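Local coordinates for glucokinase (Thermus thermophilus, PDB 3VOV), which phosphorylates hexoses such as glucose, acting as a sugar kinase of the ROK family that carries a bound zinc ion, at residues L6-G10 / T11-A15; D87-I90 / R91-E95; F103-D107 / A108-A112; A289-T292 / A293-V297. All coordinates share one frame; numbering follows the deposited sequence.

How the interactions relate
All four contacts are local and built on or around the sheet containing strands 3-8, 12-18 and 102-106. Interaction 2 packs on one face: Leu94 CD1 lies 3.7 Å from Leu6 CD1 of interaction 1, and Ile90 CG2 4.0 Å from Leu104 CD2 of interaction 3. Interaction 4 backs the other face, with Glu296 CG 3.6 Å from Phe103 CD1 of interaction 3 and Ala289 CB 3.2 Å from Leu6 O of interaction 1. The centres of interactions 3 and 4 are about 10 Å apart. Interactions 1 and 3 probably contribute the phosphate-binding hairpin and the sugar-site Asn-Asp pair to the active-site cleft. The zinc site with His159 lies apart, the Asn106 side chain being about 14 Å from a bound zinc ion.

Interaction 1 of 4, residues L6-G10 / T11-A15; sequences LDLGG and TKIAA
Strands 6-8 and 12-15 run antiparallel at 170°, with Asp7 and Ala14 forming the hydrogen-bonded pair between two non-hydrogen-bonded pairs, Leu6 with Ala15 and Leu8 with Ile13. Two backbone bonds define the central pair: Asp7 N donates to Ala14 O at 2.8 Å, and Ala14 N returns to Asp7 O at 3.0 Å. Gly9 N then reaches Lys12 O at 2.9 Å, closing the turn formed by Gly10 and Thr11. The CA hydrogens contribute as well, with Leu6 CA 3.2 Å from Ala14 O. This is the first beta hairpin of the chain, and its Asp-Leu-Gly-Gly-Thr-Lys sequence matches the phosphate-binding hairpin of ROK and related actin-like kinases, so a role near the ATP phosphates is probable. A glycine at Gly9 has a local steric reason, since a CB there would come within about 3.2 Å of Lys12 O. On the face bearing Leu6, Leu8, Ile13 and Ala15 the contacts are apolar. Leu6 CD2 presses on Ala15 CB at 3.4 Å, tighter than ordinary van der Waals contact. Leu8 has CG anti to the backbone N (chi1 168°), and from there its CD1 meets Ile13 CG1 at 3.8 Å, the two chains crossing at a slant. Helix 36-54 packs over this face, through Val39 on Leu8, Leu43 on Ile13 and Ala46 on Ala15. Asp7 and Ala14 project from the other face, where their CB atoms stand 4.3 Å apart and the Asp7 carboxylate leads away from the neighbouring strand.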
loop_
_atom_site.group_PDB
_atom_site.type_symbol
_atom_site.label_atom_id
_atom_site.label_comp_id
_atom_site.label_asym_id
_atom_site.label_seq_id
_atom_site.Cartn_x
_atom_site.Cartn_y
_atom_site.Cartn_z
ATOM N N LEU B 6 -16.262 -17.590 -34.818
ATOM C CA LEU B 6 -15.833 -18.808 -34.124
ATOM C C LEU B 6 -15.300 -18.407 -32.756
ATOM O O LEU B 6 -14.571 -17.400 -32.644
ATOM C CB LEU B 6 -14.701 -19.517 -34.900
ATOM C CG LEU B 6 -15.024 -20.114 -36.263
ATOM C CD1 LEU B 6 -13.771 -20.475 -37.115
ATOM C CD2 LEU B 6 -15.870 -21.376 -35.989
ATOM N N ASP B 7 -15.634 -19.165 -31.715
ATOM C CA ASP B 7 -15.097 -18.872 -30.372
ATOM C C ASP B 7 -14.424 -20.160 -29.907
ATOM O O ASP B 7 -15.111 -21.182 -29.726
ATOM C CB ASP B 7 -16.215 -18.410 -29.397
ATOM C CG ASP B 7 -15.657 -17.879 -28.049
ATOM O OD1 ASP B 7 -14.479 -17.435 -27.981
ATOM O OD2 ASP B 7 -16.381 -17.897 -27.030
ATOM N N LEU B 8 -13.094 -20.151 -29.775
ATOM C CA LEU B 8 -12.373 -21.364 -29.464
ATOM C C LEU B 8 -12.155 -21.397 -27.959
ATOM O O LEU B 8 -11.414 -20.580 -27.456
ATOM C CB LEU B 8 -11.008 -21.377 -30.166
ATOM C CG LEU B 8 -10.005 -22.459 -29.699
ATOM C CD1 LEU B 8 -10.537 -23.948 -29.974
ATOM C CD2 LEU B 8 -8.614 -22.241 -30.349
ATOM N N GLY B 9 -12.811 -22.315 -27.246
ATOM C CA GLY B 9 -12.551 -22.481 -25.797
ATOM C C GLY B 9 -11.844 -23.789 -25.468
ATOM O O GLY B 9 -11.602 -24.644 -26.350
ATOM N N GLY B 10 -11.506 -23.956 -24.187
ATOM C CA GLY B 10 -10.806 -25.159 -23.735
ATOM C C GLY B 10 -11.671 -26.402 -23.868
ATOM O O GLY B 10 -11.161 -27.455 -24.212
ATOM N N THR B 11 -12.982 -26.251 -23.647
ATOM C CA THR B 11 -13.959 -27.347 -23.648
ATOM C C THR B 11 -14.671 -27.461 -25.002
ATOM O O THR B 11 -14.779 -28.559 -25.568
ATOM C CB THR B 11 -15.057 -27.058 -22.601
ATOM O OG1 THR B 11 -14.453 -26.728 -21.355
ATOM C CG2 THR B 11 -16.047 -28.237 -22.420
ATOM N N LYS B 12 -15.168 -26.317 -25.489
ATOM C CA LYS B 12 -16.056 -26.229 -26.659
ATOM C C LYS B 12 -15.609 -25.206 -27.705
ATOM O O LYS B 12 -15.006 -24.172 -27.389
ATOM C CB LYS B 12 -17.462 -25.832 -26.198
ATOM C CG LYS B 12 -18.129 -26.864 -25.255
ATOM C CD LYS B 12 -18.477 -28.136 -26.051
ATOM C CE LYS B 12 -19.314 -29.161 -25.263
ATOM N NZ LYS B 12 -20.147 -28.483 -24.246
ATOM N N ILE B 13 -15.939 -25.499 -28.956
ATOM C CA ILE B 13 -15.878 -24.521 -30.038
ATOM C C ILE B 13 -17.320 -24.102 -30.357
ATOM O O ILE B 13 -18.182 -24.962 -30.553
ATOM C CB ILE B 13 -15.296 -25.181 -31.315
ATOM C CG1 ILE B 13 -13.811 -25.518 -31.079
ATOM C CG2 ILE B 13 -15.593 -24.315 -32.559
ATOM C CD1 ILE B 13 -13.185 -26.412 -32.091
ATOM N N ALA B 14 -17.561 -22.785 -30.415
ATOM C CA ALA B 14 -18.812 -22.233 -30.912
ATOM C C ALA B 14 -18.636 -21.578 -32.280
ATOM O O ALA B 14 -17.594 -20.935 -32.563
ATOM C CB ALA B 14 -19.390 -21.234 -29.901
ATOM N N ALA B 15 -19.645 -21.733 -33.139
ATOM C CA ALA B 15 -19.606 -21.146 -34.453
ATOM C C ALA B 15 -20.972 -20.562 -34.837
ATOM O O ALA B 15 -22.001 -21.087 -34.409
ATOM C CB ALA B 15 -19.151 -22.219 -35.503
#

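Interaction 2 of 4, residues D87-I90 / R91-E95; sequences DFPI and RRILE
Two torsions bring Phe88 and Ile93 together: Phe88 has CG anti to its own backbone N (chi1 -171°), and Ile93 extends CG1 on the side of its backbone N, with CD1 in line beyond it (chi2 167°). Ile93 CD1 thereby comes to 3.3 Å from Phe88 CZ, approaching the ring obliquely, while the two side chains cross at about a right angle. The same methyl also rests 3.8 Å from Pro89 CG, so one methyl touches both the phenyl end and the pyrrolidine ring. Ile90 CD1 meets the Phe88 ring at its edge, in the ring plane. Backbone bonds start the helix. Ile90 N bonds Phe88 O at 2.8 Å across an inverse gamma turn centred on Pro89. One residue on, Pro89 O accepts from Ile93 N at 3.4 Å, a weak bond despite its good line, and Ile90 O takes the firmer 2.8 Å bond from Leu94 N. Within the helix, the exposed Arg92 forms a salt bridge from NH2 to Glu95 OE1 at 2.9 Å, reaching the syn side of the oxygen but 32° out of the carboxylate plane. Glu95 OE2 has a second partner in Val102 N at the start of the next strand, and Arg91 NH2 bonds Phe71 O. Ile90 and Leu94 turn inward to Leu63 and to helix 36-54. The whole is a helix N-terminus with Pro89 as N-cap, entered from a G1 beta bulge in which Asp87 and Phe88 both face Ile76.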
loop_
_atom_site.group_PDB
_atom_site.type_symbol
_atom_site.label_atom_id
_atom_site.label_comp_id
_atom_site.label_asym_id
_atom_site.label_seq_id
_atom_site.Cartn_x
_atom_site.Cartn_y
_atom_site.Cartn_z
ATOM N N ASP B 87 2.181 -21.887 -30.027
ATOM C CA ASP B 87 2.748 -21.150 -31.173
ATOM C C ASP B 87 2.156 -21.637 -32.487
ATOM O O ASP B 87 2.820 -21.608 -33.528
ATOM C CB ASP B 87 4.281 -21.239 -31.205
ATOM C CG ASP B 87 4.938 -20.511 -30.038
ATOM O OD1 ASP B 87 5.720 -21.171 -29.306
ATOM O OD2 ASP B 87 4.672 -19.298 -29.848
ATOM N N PHE B 88 0.895 -22.059 -32.424
ATOM C CA PHE B 88 0.207 -22.657 -33.543
ATOM C C PHE B 88 -0.366 -21.636 -34.546
ATOM O O PHE B 88 -1.149 -20.767 -34.167
ATOM C CB PHE B 88 -0.854 -23.603 -33.015
ATOM C CG PHE B 88 -1.467 -24.416 -34.065
ATOM C CD1 PHE B 88 -0.753 -25.442 -34.662
ATOM C CD2 PHE B 88 -2.749 -24.138 -34.501
ATOM C CE1 PHE B 88 -1.318 -26.185 -35.668
ATOM C CE2 PHE B 88 -3.308 -24.884 -35.499
ATOM C CZ PHE B 88 -2.589 -25.902 -36.080
ATOM N N PRO B 89 0.045 -21.729 -35.832
ATOM C CA PRO B 89 -0.326 -20.712 -36.837
ATOM C C PRO B 89 -1.735 -20.879 -37.392
ATOM O O PRO B 89 -1.926 -21.041 -38.606
ATOM C CB PRO B 89 0.718 -20.904 -37.941
ATOM C CG PRO B 89 1.008 -22.384 -37.891
ATOM C CD PRO B 89 0.917 -22.774 -36.412
ATOM N N ILE B 90 -2.706 -20.773 -36.489
ATOM C CA ILE B 90 -4.101 -20.929 -36.796
ATOM C C ILE B 90 -4.579 -20.068 -37.958
ATOM O O ILE B 90 -5.375 -20.542 -38.762
ATOM C CB ILE B 90 -4.980 -20.775 -35.490
ATOM C CG1 ILE B 90 -6.380 -21.367 -35.663
ATOM C CG2 ILE B 90 -5.069 -19.288 -35.018
ATOM C CD1 ILE B 90 -6.433 -22.789 -36.209
ATOM N N ARG B 91 -4.123 -18.825 -38.064
ATOM C CA ARG B 91 -4.739 -17.924 -39.029
ATOM C C ARG B 91 -4.600 -18.412 -40.484
ATOM O O ARG B 91 -5.593 -18.494 -41.222
ATOM C CB ARG B 91 -4.197 -16.519 -38.921
ATOM C CG ARG B 91 -4.964 -15.563 -39.838
ATOM C CD ARG B 91 -4.148 -14.350 -40.130
ATOM N NE ARG B 91 -4.151 -13.452 -38.997
ATOM C CZ ARG B 91 -3.128 -12.696 -38.592
ATOM N NH1 ARG B 91 -1.945 -12.724 -39.212
ATOM N NH2 ARG B 91 -3.303 -11.902 -37.543
ATOM N N ARG B 92 -3.364 -18.708 -40.898
ATOM C CA ARG B 92 -3.114 -19.183 -42.277
ATOM C C ARG B 92 -3.752 -20.534 -42.524
ATOM O O ARG B 92 -4.295 -20.771 -43.579
ATOM C CB ARG B 92 -1.617 -19.242 -42.575
ATOM C CG ARG B 92 -1.012 -17.898 -42.907
ATOM C CD ARG B 92 -1.621 -17.250 -44.160
ATOM N NE ARG B 92 -0.868 -16.031 -44.400
ATOM C CZ ARG B 92 -1.218 -14.809 -44.000
ATOM N NH1 ARG B 92 -0.401 -13.792 -44.255
ATOM N NH2 ARG B 92 -2.410 -14.580 -43.427
ATOM N N ILE B 93 -3.669 -21.419 -41.543
ATOM C CA ILE B 93 -4.199 -22.737 -41.690
ATOM C C ILE B 93 -5.697 -22.598 -41.925
ATOM O O ILE B 93 -6.245 -23.178 -42.873
ATOM C CB ILE B 93 -3.923 -23.565 -40.438
ATOM C CG1 ILE B 93 -2.429 -23.887 -40.323
ATOM C CG2 ILE B 93 -4.673 -24.878 -40.508
ATOM C CD1 ILE B 93 -2.019 -24.420 -38.988
ATOM N N LEU B 94 -6.369 -21.803 -41.090
ATOM C CA LEU B 94 -7.801 -21.625 -41.264
ATOM C C LEU B 94 -8.153 -20.992 -42.586
ATOM O O LEU B 94 -9.113 -21.390 -43.189
ATOM C CB LEU B 94 -8.426 -20.810 -40.117
ATOM C CG LEU B 94 -9.524 -21.466 -39.268
ATOM C CD1 LEU B 94 -10.286 -20.423 -38.419
ATOM C CD2 LEU B 94 -10.489 -22.417 -39.979
ATOM N N GLU B 95 -7.391 -19.991 -43.014
ATOM C CA GLU B 95 -7.625 -19.349 -44.278
ATOM C C GLU B 95 -7.488 -20.379 -45.395
ATOM O O GLU B 95 -8.271 -20.395 -46.352
ATOM C CB GLU B 95 -6.607 -18.209 -44.501
ATOM C CG GLU B 95 -6.877 -17.004 -43.556
ATOM C CD GLU B 95 -5.987 -15.804 -43.773
ATOM O OE1 GLU B 95 -4.861 -15.956 -44.285
ATOM O OE2 GLU B 95 -6.424 -14.676 -43.426
#

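Interaction 3 of 4, residues F103-D107 / A108-A112; sequences FLEND and ANAAA
The junction where strand 102-106 gives way to helix 107-118, with Asn106 as N-cap, is held by Glu105 on the strand side and Asn109 on the helix side. As in other ROK sugar kinases, the Asn-Asp pair at the end of this strand probably lies at the sugar site, the aspartate being the likely catalytic base. Strand and helix segments meet at 94°, a sharp turn that brings the Glu105 carboxylate against the first helical turn. Glu105 bends at chi2 (55°), which folds the carboxylate back so that OE1 accepts two hydrogen bonds. Asn109 ND2 gives one at 2.9 Å: Glu105 OE1 lies in the amide plane of Asn109, while ND2 comes down on it from 49° above the carboxylate plane. The backbone N of Asn106 gives the other at 2.8 Å, meeting the anti lone pair of Glu105 OE1. Glu105 OE2 is meanwhile engaged in a salt bridge with Arg148 NE. Replacing this glutamate with alanine would probably leave Asn109 ND2, Asn106 N and Arg148 without their carboxylate and let the Asn109 amide turn. The aliphatic part of Glu105 also packs, its CG 3.7 Å from Ala110 N, and OE1 stands only 3.2 Å from Asn109 CB. Backbone bonds start the helix: Ala110 N to Asn106 O at 2.8 Å, and Ala111 N to Asp107 O at 3.0 Å. Ala108 touches Thr131, and Ala111 and Ala112 touch Tyr129, of strand 127-132. Asp107 OD1 curls back to its neighbour, receiving a weak bond from Ala108 N at 2.8 Å.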
loop_
_atom_site.group_PDB
_atom_site.type_symbol
_atom_site.label_atom_id
_atom_site.label_comp_id
_atom_site.label_asym_id
_atom_site.label_seq_id
_atom_site.Cartn_x
_atom_site.Cartn_y
_atom_site.Cartn_z
ATOM N N PHE B 103 -9.798 -13.306 -39.156
ATOM C CA PHE B 103 -9.407 -12.221 -38.264
ATOM C C PHE B 103 -9.422 -12.725 -36.814
ATOM O O PHE B 103 -10.450 -13.173 -36.310
ATOM C CB PHE B 103 -10.358 -11.014 -38.462
ATOM C CG PHE B 103 -10.317 -10.426 -39.865
ATOM C CD1 PHE B 103 -9.316 -9.526 -40.218
ATOM C CD2 PHE B 103 -11.261 -10.804 -40.828
ATOM C CE1 PHE B 103 -9.260 -8.984 -41.516
ATOM C CE2 PHE B 103 -11.224 -10.276 -42.140
ATOM C CZ PHE B 103 -10.225 -9.353 -42.480
ATOM N N LEU B 104 -8.265 -12.683 -36.158
ATOM C CA LEU B 104 -8.100 -13.200 -34.808
ATOM C C LEU B 104 -8.402 -12.122 -33.770
ATOM O O LEU B 104 -8.115 -10.950 -33.989
ATOM C CB LEU B 104 -6.635 -13.545 -34.592
ATOM C CG LEU B 104 -5.990 -14.633 -35.427
ATOM C CD1 LEU B 104 -4.693 -15.039 -34.706
ATOM C CD2 LEU B 104 -6.896 -15.828 -35.581
ATOM N N GLU B 105 -8.921 -12.526 -32.621
ATOM C CA GLU B 105 -9.117 -11.569 -31.558
ATOM C C GLU B 105 -9.016 -12.306 -30.225
ATOM O O GLU B 105 -9.345 -13.492 -30.127
ATOM C CB GLU B 105 -10.461 -10.858 -31.718
ATOM C CG GLU B 105 -10.744 -9.715 -30.665
ATOM C CD GLU B 105 -9.656 -8.666 -30.640
ATOM O OE1 GLU B 105 -8.615 -8.874 -29.949
ATOM O OE2 GLU B 105 -9.847 -7.622 -31.298
ATOM N N ASN B 106 -8.494 -11.616 -29.226
ATOM C CA ASN B 106 -8.452 -12.134 -27.861
ATOM C C ASN B 106 -9.904 -12.230 -27.344
ATOM O O ASN B 106 -10.738 -11.365 -27.640
ATOM C CB ASN B 106 -7.583 -11.175 -27.033
ATOM C CG ASN B 106 -7.951 -11.162 -25.594
ATOM O OD1 ASN B 106 -7.647 -12.115 -24.857
ATOM N ND2 ASN B 106 -8.585 -10.092 -25.154
ATOM N N ASP B 107 -10.210 -13.268 -26.572
ATOM C CA ASP B 107 -11.589 -13.510 -26.125
ATOM C C ASP B 107 -12.203 -12.389 -25.297
ATOM O O ASP B 107 -13.377 -12.093 -25.459
ATOM C CB ASP B 107 -11.707 -14.837 -25.390
ATOM C CG ASP B 107 -10.844 -14.900 -24.114
ATOM O OD1 ASP B 107 -9.930 -14.095 -23.867
ATOM O OD2 ASP B 107 -11.162 -15.752 -23.322
ATOM N N ALA B 108 -11.410 -11.760 -24.423
ATOM C CA ALA B 108 -11.880 -10.637 -23.614
ATOM C C ALA B 108 -12.109 -9.375 -24.452
ATOM O O ALA B 108 -13.130 -8.677 -24.267
ATOM C CB ALA B 108 -10.900 -10.388 -22.443
ATOM N N ASN B 109 -11.205 -9.093 -25.408
ATOM C CA ASN B 109 -11.424 -7.995 -26.391
ATOM C C ASN B 109 -12.719 -8.252 -27.189
ATOM O O ASN B 109 -13.522 -7.342 -27.426
ATOM C CB ASN B 109 -10.284 -7.885 -27.420
ATOM C CG ASN B 109 -9.006 -7.284 -26.845
ATOM O OD1 ASN B 109 -9.008 -6.715 -25.774
ATOM N ND2 ASN B 109 -7.908 -7.429 -27.575
ATOM N N ALA B 110 -12.876 -9.483 -27.641
ATOM C CA ALA B 110 -14.098 -9.890 -28.346
ATOM C C ALA B 110 -15.422 -9.690 -27.533
ATOM O O ALA B 110 -16.403 -9.115 -28.052
ATOM C CB ALA B 110 -13.939 -11.342 -28.834
ATOM N N ALA B 111 -15.452 -10.148 -26.274
ATOM C CA ALA B 111 -16.604 -9.876 -25.431
ATOM C C ALA B 111 -16.821 -8.374 -25.285
ATOM O O ALA B 111 -17.959 -7.896 -25.336
ATOM C CB ALA B 111 -16.508 -10.586 -24.031
ATOM N N ALA B 112 -15.740 -7.611 -25.111
ATOM C CA ALA B 112 -15.872 -6.162 -24.989
ATOM C C ALA B 112 -16.525 -5.524 -26.253
ATOM O O ALA B 112 -17.404 -4.651 -26.145
ATOM C CB ALA B 112 -14.463 -5.518 -24.744
#

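Interaction 4 of 4, residues A289-T292 / A293-V297; sequences AALT and AYLEV
Backbone hydrogen bonds of the i to i+4 kind carry most of the link between Ala289-Thr292 and Ala293-Val297. Tyr294 N reaches Ala290 O at 2.9 Å, lying in the carbonyl plane, whereas Leu295 N meets Leu291 O at 2.9 Å from 24° outside that plane. Glu296 N to Thr292 O follows at 3.0 Å, and Ala293 N to Ala289 O, at 3.4 Å, is weak. Close packing of carbon against carbonyl oxygen accompanies these bonds: Leu295 CG lies 3.3 Å from Leu291 O, and Glu296 CG lies equally near Thr292 O. Between side chains the apolar contact is loose, Leu291 CD2 standing 4.3 Å from Leu295 CD1 one turn along the same flank, which faces helix 107-118 at Leu113, Leu118 and His117. Among the polar groups, Thr292 is buried and sets OG1 beside its backbone N (chi1 -61°), from where the hydroxyl is satisfied by Gly288 O one turn back; Glu296 has a long, weak ion pair with Arg148 NH1. Thr292, Ala293 and Glu296 meet Phe103 of strand 102-106, while Tyr294 and Val297 reach Met1. All this describes regular alpha-helix in helix 284-299, the C-terminal element that returns to the N-terminal sheet and packs against it, as in the actin-like ATPase fold of ROK kinases.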
loop_
_atom_site.group_PDB
_atom_site.type_symbol
_atom_site.label_atom_id
_atom_site.label_comp_id
_atom_site.label_asym_id
_atom_site.label_seq_id
_atom_site.Cartn_x
_atom_site.Cartn_y
_atom_site.Cartn_z
ATOM N N ALA B 289 -16.313 -12.227 -31.791
ATOM C CA ALA B 289 -15.464 -12.818 -32.861
ATOM C C ALA B 289 -16.114 -12.544 -34.224
ATOM O O ALA B 289 -15.455 -12.179 -35.199
ATOM C CB ALA B 289 -15.312 -14.312 -32.644
ATOM N N ALA B 290 -17.416 -12.694 -34.281
ATOM C CA ALA B 290 -18.108 -12.384 -35.519
ATOM C C ALA B 290 -18.006 -10.900 -35.835
ATOM O O ALA B 290 -17.732 -10.530 -36.962
ATOM C CB ALA B 290 -19.579 -12.849 -35.451
ATOM N N LEU B 291 -18.245 -10.039 -34.843
ATOM C CA LEU B 291 -18.139 -8.606 -35.083
ATOM C C LEU B 291 -16.759 -8.160 -35.505
ATOM O O LEU B 291 -16.599 -7.216 -36.305
ATOM C CB LEU B 291 -18.507 -7.830 -33.844
ATOM C CG LEU B 291 -19.971 -7.586 -33.585
ATOM C CD1 LEU B 291 -20.062 -7.256 -32.069
ATOM C CD2 LEU B 291 -20.454 -6.413 -34.470
ATOM N N THR B 292 -15.747 -8.821 -34.972
ATOM C CA THR B 292 -14.371 -8.567 -35.434
ATOM C C THR B 292 -14.275 -8.671 -36.943
ATOM O O THR B 292 -13.824 -7.736 -37.612
ATOM C CB THR B 292 -13.343 -9.502 -34.682
ATOM O OG1 THR B 292 -13.429 -9.211 -33.295
ATOM C CG2 THR B 292 -11.895 -9.293 -35.141
ATOM N N ALA B 293 -14.698 -9.809 -37.490
ATOM C CA ALA B 293 -14.629 -10.016 -38.953
ATOM C C ALA B 293 -15.574 -9.038 -39.690
ATOM O O ALA B 293 -15.259 -8.506 -40.762
ATOM C CB ALA B 293 -15.000 -11.490 -39.295
ATOM N N TYR B 294 -16.752 -8.824 -39.132
ATOM C CA TYR B 294 -17.775 -7.978 -39.784
ATOM C C TYR B 294 -17.261 -6.531 -39.963
ATOM O O TYR B 294 -17.316 -5.917 -41.075
ATOM C CB TYR B 294 -19.074 -8.019 -38.942
ATOM C CG TYR B 294 -20.179 -7.185 -39.556
ATOM C CD1 TYR B 294 -20.322 -5.831 -39.257
ATOM C CD2 TYR B 294 -21.038 -7.753 -40.490
ATOM C CE1 TYR B 294 -21.372 -5.056 -39.865
ATOM C CE2 TYR B 294 -22.042 -7.015 -41.094
ATOM C CZ TYR B 294 -22.216 -5.687 -40.781
ATOM O OH TYR B 294 -23.226 -5.026 -41.434
ATOM N N LEU B 295 -16.757 -5.969 -38.869
ATOM C CA LEU B 295 -16.229 -4.617 -38.897
ATOM C C LEU B 295 -14.935 -4.537 -39.724
ATOM O O LEU B 295 -14.692 -3.548 -40.357
ATOM C CB LEU B 295 -16.022 -4.071 -37.470
ATOM C CG LEU B 295 -17.346 -4.001 -36.683
ATOM C CD1 LEU B 295 -17.101 -3.760 -35.192
ATOM C CD2 LEU B 295 -18.377 -2.938 -37.238
ATOM N N GLU B 296 -14.100 -5.566 -39.723
ATOM C CA GLU B 296 -12.942 -5.513 -40.606
ATOM C C GLU B 296 -13.368 -5.449 -42.058
ATOM O O GLU B 296 -12.831 -4.661 -42.816
ATOM C CB GLU B 296 -12.032 -6.726 -40.417
ATOM C CG GLU B 296 -11.151 -6.596 -39.225
ATOM C CD GLU B 296 -9.864 -5.825 -39.556
ATOM O OE1 GLU B 296 -9.029 -5.714 -38.643
ATOM O OE2 GLU B 296 -9.685 -5.368 -40.720
ATOM N N VAL B 297 -14.322 -6.290 -42.444
ATOM C CA VAL B 297 -14.764 -6.338 -43.839
ATOM C C VAL B 297 -15.468 -5.038 -44.232
ATOM O O VAL B 297 -15.201 -4.474 -45.305
ATOM C CB VAL B 297 -15.681 -7.527 -44.105
ATOM C CG1 VAL B 297 -16.334 -7.380 -45.487
ATOM C CG2 VAL B 297 -14.894 -8.836 -43.988
#